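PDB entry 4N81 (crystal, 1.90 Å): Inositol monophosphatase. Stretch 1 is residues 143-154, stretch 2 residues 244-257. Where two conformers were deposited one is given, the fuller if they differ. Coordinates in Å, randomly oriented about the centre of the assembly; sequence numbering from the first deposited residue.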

# COMPACT_ATOMS: atom_id res chain seq x y z
N HIS A 143 8.79 -3.08 -19.00
CA HIS A 143 9.85 -2.10 -19.15
C HIS A 143 9.72 -1.01 -18.08
O HIS A 143 8.63 -0.47 -17.87
CB HIS A 143 9.70 -1.42 -20.53
CG HIS A 143 9.90 -2.37 -21.68
ND1 HIS A 143 8.85 -3.00 -22.31
CD2 HIS A 143 11.03 -2.81 -22.28
CE1 HIS A 143 9.32 -3.79 -23.26
NE2 HIS A 143 10.64 -3.68 -23.27
N THR A 144 10.86 -0.62 -17.51
CA THR A 144 10.91 0.59 -16.69
C THR A 144 10.70 1.81 -17.62
O THR A 144 10.73 1.66 -18.87
CB THR A 144 12.24 0.76 -16.03
OG1 THR A 144 13.28 0.87 -17.02
CG2 THR A 144 12.52 -0.46 -15.05
N ARG A 145 10.31 2.93 -17.03
CA ARG A 145 10.19 4.17 -17.80
C ARG A 145 11.36 5.07 -17.62
O ARG A 145 12.14 4.94 -16.64
CB ARG A 145 8.93 4.94 -17.42
CG ARG A 145 8.99 5.55 -15.97
CD ARG A 145 7.62 6.24 -15.67
NE ARG A 145 7.63 6.80 -14.32
CZ ARG A 145 6.52 6.97 -13.59
NH1 ARG A 145 5.32 6.73 -14.13
NH2 ARG A 145 6.63 7.46 -12.35
N SER A 146 11.53 5.98 -18.58
CA SER A 146 12.59 6.97 -18.45
C SER A 146 12.08 8.15 -17.61
O SER A 146 10.88 8.32 -17.41
CB SER A 146 13.04 7.50 -19.81
OG SER A 146 11.91 8.09 -20.43
N CYS A 147 13.00 9.00 -17.14
CA CYS A 147 12.62 10.10 -16.27
C CYS A 147 13.67 11.22 -16.42
O CYS A 147 14.86 10.97 -16.35
CB CYS A 147 12.61 9.61 -14.81
SG CYS A 147 12.02 10.95 -13.70
N PRO A 148 13.23 12.40 -16.84
CA PRO A 148 14.19 13.48 -17.16
C PRO A 148 15.09 13.97 -16.02
O PRO A 148 16.23 14.36 -16.26
CB PRO A 148 13.29 14.58 -17.73
CG PRO A 148 11.99 14.42 -17.03
CD PRO A 148 11.84 12.87 -16.89
N ALA A 149 14.57 13.98 -14.78
CA ALA A 149 15.24 14.69 -13.68
C ALA A 149 14.53 14.31 -12.38
O ALA A 149 13.36 13.93 -12.42
CB ALA A 149 15.14 16.22 -13.86
N LEU A 150 15.18 14.54 -11.23
CA LEU A 150 14.54 14.23 -9.95
C LEU A 150 13.25 14.96 -9.71
O LEU A 150 12.33 14.41 -9.14
CB LEU A 150 15.46 14.62 -8.80
CG LEU A 150 16.74 13.82 -8.72
CD1 LEU A 150 17.54 14.29 -7.43
CD2 LEU A 150 16.40 12.32 -8.63
N ASP A 151 13.14 16.19 -10.23
CA ASP A 151 11.93 16.94 -9.93
C ASP A 151 10.71 16.41 -10.70
O ASP A 151 9.60 16.91 -10.53
CB ASP A 151 12.12 18.46 -10.07
CG ASP A 151 12.49 18.91 -11.48
OD1 ASP A 151 12.47 18.11 -12.44
OD2 ASP A 151 12.80 20.11 -11.63
N HIS A 152 10.92 15.43 -11.58
CA HIS A 152 9.82 14.68 -12.20
C HIS A 152 9.64 13.27 -11.67
O HIS A 152 8.69 12.54 -12.06
CB HIS A 152 9.98 14.61 -13.73
CG HIS A 152 9.79 15.93 -14.41
ND1 HIS A 152 8.54 16.45 -14.69
CD2 HIS A 152 10.68 16.84 -14.83
CE1 HIS A 152 8.69 17.64 -15.25
NE2 HIS A 152 9.98 17.89 -15.37
N ALA A 153 10.54 12.87 -10.78
CA ALA A 153 10.58 11.47 -10.36
C ALA A 153 9.62 11.15 -9.18
O ALA A 153 9.46 11.95 -8.26
CB ALA A 153 12.01 11.07 -9.97
N LEU A 154 9.03 9.96 -9.23
CA LEU A 154 8.32 9.40 -8.09
C LEU A 154 9.25 8.47 -7.33
O LEU A 154 9.81 7.56 -7.91
CB LEU A 154 7.12 8.60 -8.57
CG LEU A 154 6.26 7.92 -7.52
CD1 LEU A 154 5.86 8.93 -6.48
CD2 LEU A 154 4.96 7.49 -8.26
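Stretch 2, residues 244-257: AGDHHLIEPALSAM

Stretch 2 lies along stretch 1 in the same sense, so that residue numbers rise together on the two sides: the CA atoms of T144 and G245, S146 and D246, A149 and L249, and L150 and A253 are nearest one another, with CA–CA separations growing from 4.9 Å between T144 and G245 to 7.0 Å between L150 and A253. The contact buries 492 Å² in total. Stretch 2 leaves A244 through a short loop at G245 and D246, takes helical phi/psi values over 247–249 and runs on into a helix; stretch 1 is extended through C147 and makes a single 3-10 turn at 150–152.

Polar contacts are gathered at the N-terminal end. The hydroxyl of T144, its chi1 in the p well, donates to the main chain of G245, with OG1 2.7 Å from G245 O. The backbones run close here: an ideal CB on G245 would lie 3.2 Å from R145 O and 3.3 Å from T144 CB, both tight, so the absence of a side chain suits this approach.

D246 is the polar centre of the contact. Its carboxylate divides its hydrogen bonds between the two stretches: OD2 accepts from C147 N at 2.9 Å, with an N-H...acceptor angle of 160°, while OD1 accepts from H248 N at 2.9 Å. The side chain thus satisfies a main-chain amide of stretch 1 and, at the same time, one in its own stretch. The D246 main chain also takes part, its O accepting from L249 N at 3.0 Å, closing a turn ahead of the helix. C147 O lies 3.4 Å from D246 OD2, but both are acceptors and no bond joins them. R145 points away, and its NE and NH2 are hydrogen-bonded elsewhere in the structure.

Beyond D246 the contact becomes largely apolar. L249 points toward stretch 1, placing CD2 3.6 Å from C147 SG and 4.0 Å from A153 CB, while its CD1 lies 3.9 Å from A149 CA. L150 starts sideways, but its end comes nearer and reaches the helix: CD2 is 4.1 Å from L249 CG and 4.3 Å from A253 CB, and CD1 is 3.6 Å from A256 CB.

Several backbone groups in this part are bonded within their own stretches. In the 3-10 turn, H152 N donates to A149 O at 3.0 Å and A153 N to L150 O at 2.9 Å; in the helix, A256 N donates to P252 O at 2.9 Å, and L150 CD1 rests 3.7 Å from the same P252 O, a van der Waals contact.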

# COMPACT_ATOMS: atom_id res chain seq x y z
N ALA A 244 16.63 2.44 -9.73
CA ALA A 244 16.15 3.51 -10.60
C ALA A 244 15.59 2.87 -11.87
O ALA A 244 16.18 1.90 -12.37
CB ALA A 244 17.31 4.43 -10.99
N GLY A 245 14.49 3.42 -12.41
CA GLY A 245 13.98 2.89 -13.69
C GLY A 245 14.85 3.38 -14.84
O GLY A 245 14.91 2.76 -15.91
N ASP A 246 15.56 4.48 -14.60
CA ASP A 246 16.34 5.14 -15.63
C ASP A 246 17.78 5.28 -15.15
O ASP A 246 18.04 5.90 -14.13
CB ASP A 246 15.70 6.52 -15.95
CG ASP A 246 16.32 7.20 -17.20
OD1 ASP A 246 17.49 6.97 -17.49
OD2 ASP A 246 15.63 7.98 -17.86
N HIS A 247 18.72 4.73 -15.90
CA HIS A 247 20.15 4.76 -15.47
C HIS A 247 20.69 6.21 -15.32
O HIS A 247 21.57 6.53 -14.49
CB HIS A 247 21.04 4.03 -16.48
CG HIS A 247 20.82 2.55 -16.58
ND1 HIS A 247 19.59 1.94 -16.38
CD2 HIS A 247 21.67 1.55 -16.92
CE1 HIS A 247 19.71 0.63 -16.58
NE2 HIS A 247 20.96 0.38 -16.91
N HIS A 248 20.08 7.10 -16.09
CA HIS A 248 20.45 8.52 -16.06
C HIS A 248 20.19 9.18 -14.67
O HIS A 248 20.78 10.22 -14.35
CB HIS A 248 19.66 9.26 -17.16
CG HIS A 248 19.90 10.74 -17.22
ND1 HIS A 248 21.03 11.30 -17.78
CD2 HIS A 248 19.11 11.78 -16.85
CE1 HIS A 248 20.94 12.61 -17.73
NE2 HIS A 248 19.79 12.93 -17.16
N LEU A 249 19.28 8.62 -13.89
CA LEU A 249 18.92 9.23 -12.61
C LEU A 249 19.76 8.74 -11.45
O LEU A 249 19.64 9.29 -10.35
CB LEU A 249 17.41 8.99 -12.29
CG LEU A 249 16.58 10.28 -12.23
CD1 LEU A 249 16.89 11.21 -13.38
CD2 LEU A 249 15.10 9.95 -12.20
N ILE A 250 20.60 7.70 -11.66
CA ILE A 250 21.24 7.24 -10.43
C ILE A 250 22.27 8.24 -9.90
O ILE A 250 22.36 8.47 -8.72
CB ILE A 250 21.79 5.77 -10.58
CG1 ILE A 250 22.48 5.33 -9.28
CG2 ILE A 250 22.79 5.69 -11.69
CD1 ILE A 250 22.34 3.80 -9.09
N GLU A 251 23.06 8.86 -10.78
CA GLU A 251 23.97 9.90 -10.28
C GLU A 251 23.32 11.10 -9.55
O GLU A 251 23.75 11.46 -8.45
CB GLU A 251 24.94 10.38 -11.37
CG GLU A 251 26.12 11.18 -10.85
CD GLU A 251 25.77 12.65 -10.59
OE1 GLU A 251 26.38 13.27 -9.68
OE2 GLU A 251 24.86 13.17 -11.28
N PRO A 252 22.32 11.75 -10.18
CA PRO A 252 21.66 12.82 -9.43
C PRO A 252 20.98 12.38 -8.15
O PRO A 252 21.01 13.13 -7.19
CB PRO A 252 20.62 13.40 -10.43
CG PRO A 252 20.57 12.45 -11.54
CD PRO A 252 21.87 11.68 -11.58
N ALA A 253 20.42 11.17 -8.12
CA ALA A 253 19.80 10.70 -6.91
C ALA A 253 20.82 10.54 -5.79
O ALA A 253 20.62 11.03 -4.65
CB ALA A 253 19.07 9.32 -7.19
N LEU A 254 21.94 9.90 -6.09
CA LEU A 254 22.95 9.69 -5.02
C LEU A 254 23.52 11.04 -4.62
O LEU A 254 23.73 11.31 -3.45
CB LEU A 254 24.04 8.73 -5.50
CG LEU A 254 23.59 7.28 -5.68
CD1 LEU A 254 24.74 6.43 -6.32
CD2 LEU A 254 23.13 6.64 -4.35
N SER A 255 23.73 11.92 -5.59
CA SER A 255 24.18 13.28 -5.29
C SER A 255 23.23 14.00 -4.32
O SER A 255 23.67 14.59 -3.32
CB SER A 255 24.23 14.10 -6.58
OG SER A 255 25.37 13.76 -7.36
N ALA A 256 21.94 13.94 -4.61
CA ALA A 256 20.94 14.64 -3.79
C ALA A 256 20.94 14.14 -2.31
O ALA A 256 20.62 14.87 -1.38
CB ALA A 256 19.54 14.41 -4.40
N MET A 257 21.28 12.87 -2.10
CA MET A 257 21.38 12.25 -0.77
C MET A 257 22.52 12.82 0.11
O MET A 257 22.49 12.66 1.33
CB MET A 257 21.51 10.72 -0.90
CG MET A 257 20.22 10.09 -1.35
SD MET A 257 20.39 8.34 -1.76
CE MET A 257 20.57 7.66 -0.11